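Long-range contact in elastinolytic metalloprotease (Pseudoalteromonas sp. CF6-2, PDB 6IK4), which probably acts as a zinc-dependent M23-family endopeptidase that attacks elastin and the peptidoglycan of Gram-positive bacteria: residues Phe35-Thr46 with Arg99-Ala107. Numbering follows the deposited sequence.
Sequences FNNGSGGWGSNT and RYANSYNQA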
loop_
_atom_site.group_PDB
_atom_site.type_symbol
_atom_site.label_atom_id
_atom_site.label_comp_id
_atom_site.label_asym_id
_atom_site.label_seq_id
_atom_site.Cartn_x
_atom_site.Cartn_y
_atom_site.Cartn_z
ATOM N N PHE A 35 -4.470 -0.065 -3.202
ATOM C CA PHE A 35 -3.975 -0.484 -4.512
ATOM C C PHE A 35 -4.710 -1.731 -4.989
ATOM O O PHE A 35 -4.941 -2.655 -4.202
ATOM C CB PHE A 35 -2.485 -0.841 -4.479
ATOM C CG PHE A 35 -1.563 0.302 -4.167
ATOM C CD1 PHE A 35 -1.703 1.530 -4.791
ATOM C CD2 PHE A 35 -0.538 0.128 -3.258
ATOM C CE1 PHE A 35 -0.831 2.562 -4.522
ATOM C CE2 PHE A 35 0.335 1.157 -2.965
ATOM C CZ PHE A 35 0.197 2.377 -3.599
ATOM N N ASN A 36 -5.020 -1.794 -6.287
ATOM C CA ASN A 36 -5.515 -3.046 -6.858
ATOM C C ASN A 36 -5.145 -3.101 -8.334
ATOM O O ASN A 36 -4.961 -2.064 -8.975
ATOM C CB ASN A 36 -7.028 -3.199 -6.652
ATOM C CG ASN A 36 -7.854 -2.441 -7.695
ATOM O OD1 ASN A 36 -8.222 -2.995 -8.731
ATOM N ND2 ASN A 36 -8.158 -1.174 -7.417
ATOM N N ASN A 37 -5.022 -4.314 -8.878
ATOM C CA ASN A 37 -4.601 -4.445 -10.269
ATOM C C ASN A 37 -5.767 -4.659 -11.225
ATOM O O ASN A 37 -5.539 -5.015 -12.383
ATOM C CB ASN A 37 -3.583 -5.583 -10.426
ATOM C CG ASN A 37 -4.222 -6.964 -10.413
ATOM O OD1 ASN A 37 -5.334 -7.158 -9.910
ATOM N ND2 ASN A 37 -3.496 -7.948 -10.957
ATOM N N GLY A 38 -7.004 -4.473 -10.768
ATOM C CA GLY A 38 -8.135 -4.627 -11.664
ATOM C C GLY A 38 -8.525 -6.057 -11.974
ATOM O O GLY A 38 -9.160 -6.307 -13.006
ATOM N N SER A 39 -8.186 -7.009 -11.101
ATOM C CA SER A 39 -8.466 -8.411 -11.387
ATOM C C SER A 39 -9.946 -8.756 -11.264
ATOM O O SER A 39 -10.358 -9.813 -11.751
ATOM C CB SER A 39 -7.657 -9.320 -10.456
ATOM O OG SER A 39 -8.243 -9.368 -9.163
ATOM N N GLY A 40 -10.749 -7.917 -10.607
ATOM C CA GLY A 40 -12.170 -8.174 -10.482
ATOM C C GLY A 40 -12.617 -8.117 -9.033
ATOM O O GLY A 40 -11.934 -7.553 -8.172
ATOM N N GLY A 41 -13.781 -8.708 -8.763
ATOM C CA GLY A 41 -14.381 -8.689 -7.443
ATOM C C GLY A 41 -13.942 -9.863 -6.591
ATOM O O GLY A 41 -12.966 -10.556 -6.893
ATOM N N TRP A 42 -14.695 -10.101 -5.516
ATOM C CA TRP A 42 -14.412 -11.239 -4.645
ATOM C C TRP A 42 -14.462 -12.547 -5.429
ATOM O O TRP A 42 -15.324 -12.743 -6.292
ATOM C CB TRP A 42 -15.402 -11.279 -3.483
ATOM C CG TRP A 42 -15.423 -10.015 -2.683
ATOM C CD1 TRP A 42 -16.457 -9.131 -2.573
ATOM C CD2 TRP A 42 -14.348 -9.476 -1.897
ATOM N NE1 TRP A 42 -16.099 -8.081 -1.754
ATOM C CE2 TRP A 42 -14.808 -8.265 -1.332
ATOM C CE3 TRP A 42 -13.045 -9.901 -1.611
ATOM C CZ2 TRP A 42 -14.011 -7.477 -0.493
ATOM C CZ3 TRP A 42 -12.251 -9.112 -0.781
ATOM C CH2 TRP A 42 -12.735 -7.913 -0.237
ATOM N N GLY A 43 -13.518 -13.442 -5.133
ATOM C CA GLY A 43 -13.369 -14.686 -5.859
ATOM C C GLY A 43 -12.440 -14.626 -7.051
ATOM O O GLY A 43 -12.070 -15.684 -7.584
ATOM N N SER A 44 -12.034 -13.433 -7.479
ATOM C CA SER A 44 -11.199 -13.292 -8.659
ATOM C C SER A 44 -9.755 -13.673 -8.340
ATOM O O SER A 44 -9.391 -13.971 -7.199
ATOM C CB SER A 44 -11.296 -11.870 -9.213
ATOM O OG SER A 44 -10.733 -10.925 -8.318
ATOM N N ASN A 45 -8.919 -13.669 -9.375
ATOM C CA ASN A 45 -7.531 -14.112 -9.268
ATOM C C ASN A 45 -6.676 -12.921 -8.828
ATOM O O ASN A 45 -6.015 -12.253 -9.630
ATOM C CB ASN A 45 -7.085 -14.700 -10.602
ATOM C CG ASN A 45 -5.625 -15.070 -10.628
ATOM O OD1 ASN A 45 -5.093 -15.645 -9.673
ATOM N ND2 ASN A 45 -4.959 -14.746 -11.735
ATOM N N THR A 46 -6.697 -12.648 -7.521
ATOM C CA THR A 46 -5.995 -11.475 -6.994
ATOM C C THR A 46 -4.477 -11.678 -7.017
ATOM O O THR A 46 -3.990 -12.802 -6.864
ATOM C CB THR A 46 -6.457 -11.169 -5.573
ATOM O OG1 THR A 46 -6.381 -12.354 -4.767
ATOM C CG2 THR A 46 -7.884 -10.632 -5.576
ATOM N N ARG A 99 -0.749 -12.508 -1.053
ATOM C CA ARG A 99 -1.724 -11.930 -1.977
ATOM C C ARG A 99 -2.613 -10.963 -1.211
ATOM O O ARG A 99 -2.754 -11.072 0.007
ATOM C CB ARG A 99 -2.593 -13.017 -2.630
ATOM C CG ARG A 99 -1.838 -13.962 -3.539
ATOM C CD ARG A 99 -2.695 -15.158 -3.970
ATOM N NE ARG A 99 -3.935 -14.765 -4.640
ATOM C CZ ARG A 99 -4.886 -15.622 -5.021
ATOM N NH1 ARG A 99 -4.741 -16.928 -4.806
ATOM N NH2 ARG A 99 -5.981 -15.179 -5.627
ATOM N N TYR A 100 -3.226 -10.007 -1.913
ATOM C CA TYR A 100 -4.343 -9.356 -1.248
ATOM C C TYR A 100 -5.555 -10.249 -1.436
ATOM O O TYR A 100 -5.675 -10.947 -2.445
ATOM C CB TYR A 100 -4.595 -7.906 -1.697
ATOM C CG TYR A 100 -4.936 -7.550 -3.132
ATOM C CD1 TYR A 100 -6.197 -7.802 -3.673
ATOM C CD2 TYR A 100 -4.026 -6.833 -3.905
ATOM C CE1 TYR A 100 -6.507 -7.419 -4.980
ATOM C CE2 TYR A 100 -4.327 -6.439 -5.195
ATOM C CZ TYR A 100 -5.567 -6.728 -5.724
ATOM O OH TYR A 100 -5.848 -6.332 -7.014
ATOM N N ALA A 101 -6.395 -10.290 -0.408
ATOM C CA ALA A 101 -7.383 -11.350 -0.268
ATOM C C ALA A 101 -8.455 -11.253 -1.342
ATOM O O ALA A 101 -8.954 -10.169 -1.645
ATOM C CB ALA A 101 -8.029 -11.277 1.110
ATOM N N ASN A 102 -8.808 -12.401 -1.917
ATOM C CA ASN A 102 -9.925 -12.486 -2.848
ATOM C C ASN A 102 -11.211 -12.946 -2.166
ATOM O O ASN A 102 -12.216 -13.175 -2.848
ATOM C CB ASN A 102 -9.564 -13.402 -4.025
ATOM C CG ASN A 102 -9.754 -14.893 -3.715
ATOM O OD1 ASN A 102 -9.804 -15.311 -2.558
ATOM N ND2 ASN A 102 -9.853 -15.694 -4.764
ATOM N N SER A 103 -11.213 -13.070 -0.840
ATOM C CA SER A 103 -12.429 -13.393 -0.109
ATOM C C SER A 103 -12.684 -12.336 0.958
ATOM O O SER A 103 -11.754 -11.834 1.597
ATOM C CB SER A 103 -12.363 -14.802 0.505
ATOM O OG SER A 103 -11.645 -14.808 1.718
ATOM N N TYR A 104 -13.959 -11.998 1.136
ATOM C CA TYR A 104 -14.336 -10.870 1.979
ATOM C C TYR A 104 -13.949 -11.104 3.436
ATOM O O TYR A 104 -13.403 -10.206 4.096
ATOM C CB TYR A 104 -15.843 -10.625 1.835
ATOM C CG TYR A 104 -16.393 -9.488 2.657
ATOM C CD1 TYR A 104 -16.337 -8.179 2.196
ATOM C CD2 TYR A 104 -16.993 -9.727 3.891
ATOM C CE1 TYR A 104 -16.857 -7.140 2.949
ATOM C CE2 TYR A 104 -17.508 -8.697 4.648
ATOM C CZ TYR A 104 -17.446 -7.410 4.170
ATOM O OH TYR A 104 -17.956 -6.384 4.930
ATOM N N ASN A 105 -14.224 -12.307 3.957
ATOM C CA ASN A 105 -13.925 -12.588 5.360
ATOM C C ASN A 105 -12.427 -12.550 5.634
ATOM O O ASN A 105 -11.998 -12.046 6.676
ATOM C CB ASN A 105 -14.501 -13.943 5.770
ATOM C CG ASN A 105 -16.004 -13.895 5.959
ATOM O OD1 ASN A 105 -16.580 -12.822 6.148
ATOM N ND2 ASN A 105 -16.646 -15.057 5.913
ATOM N N GLN A 106 -11.620 -13.091 4.722
ATOM C CA GLN A 106 -10.172 -13.040 4.905
ATOM C C GLN A 106 -9.653 -11.610 4.832
ATOM O O GLN A 106 -8.738 -11.236 5.578
ATOM C CB GLN A 106 -9.478 -13.904 3.859
ATOM C CG GLN A 106 -7.950 -13.825 3.906
ATOM C CD GLN A 106 -7.398 -14.379 5.190
ATOM O OE1 GLN A 106 -8.000 -15.260 5.799
ATOM N NE2 GLN A 106 -6.254 -13.862 5.623
ATOM N N ALA A 107 -10.211 -10.803 3.922
ATOM C CA ALA A 107 -9.778 -9.416 3.786
ATOM C C ALA A 107 -9.998 -8.626 5.067
ATOM O O ALA A 107 -9.244 -7.690 5.360
ATOM C CB ALA A 107 -10.525 -8.739 2.636
HETATM O O HOH W 1 -8.243 -7.108 -7.753
#
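W42 and N102 bring the two backbones closest, 5.0 Å between their CA atoms, where the type II turn from G41 to S44 docks on the chain leaving strand 96-100. G43 N donates to N102 O in the carbonyl plane (2.6 Å), and N102 returns a bond from ND2 to S44 O (3.0 Å), with the acceptor lying in its amide plane. Beside this pair, T46 OG1 donates to Y100 O at 2.8 Å, nearly along the C=O axis, and accepts from R99 NH2; R99 NE adds a weak bond to T46 O. T46 OG1 stands between its backbone N and carbonyl carbon (chi1 51°), which aims the hydroxyl at Y100 O and leaves CG2 against Y100 CE1 (3.5 Å). Both segments belong to the M23 peptidase domain: 35-46 runs on from strand 32-36, which carries the zinc ligand D34, and 99-107 ends in a short helix whose A107 O accepts from H79, a predicted active-site residue. The Y100 ring extends to the 37-39 loop, where its OH accepts from N37 N (2.9 Å) and shares a water with S39 OG. At the other end, W42 lies against the start of helix 104-107. Y104 CA sits over the six-membered ring of W42 in a CH-pi contact, the Y104 ring makes an offset edge-to-face pair with W42, its edge toward the W42 face, planes at 90°, and A107 CB meets W42 CH2 at 3.7 Å.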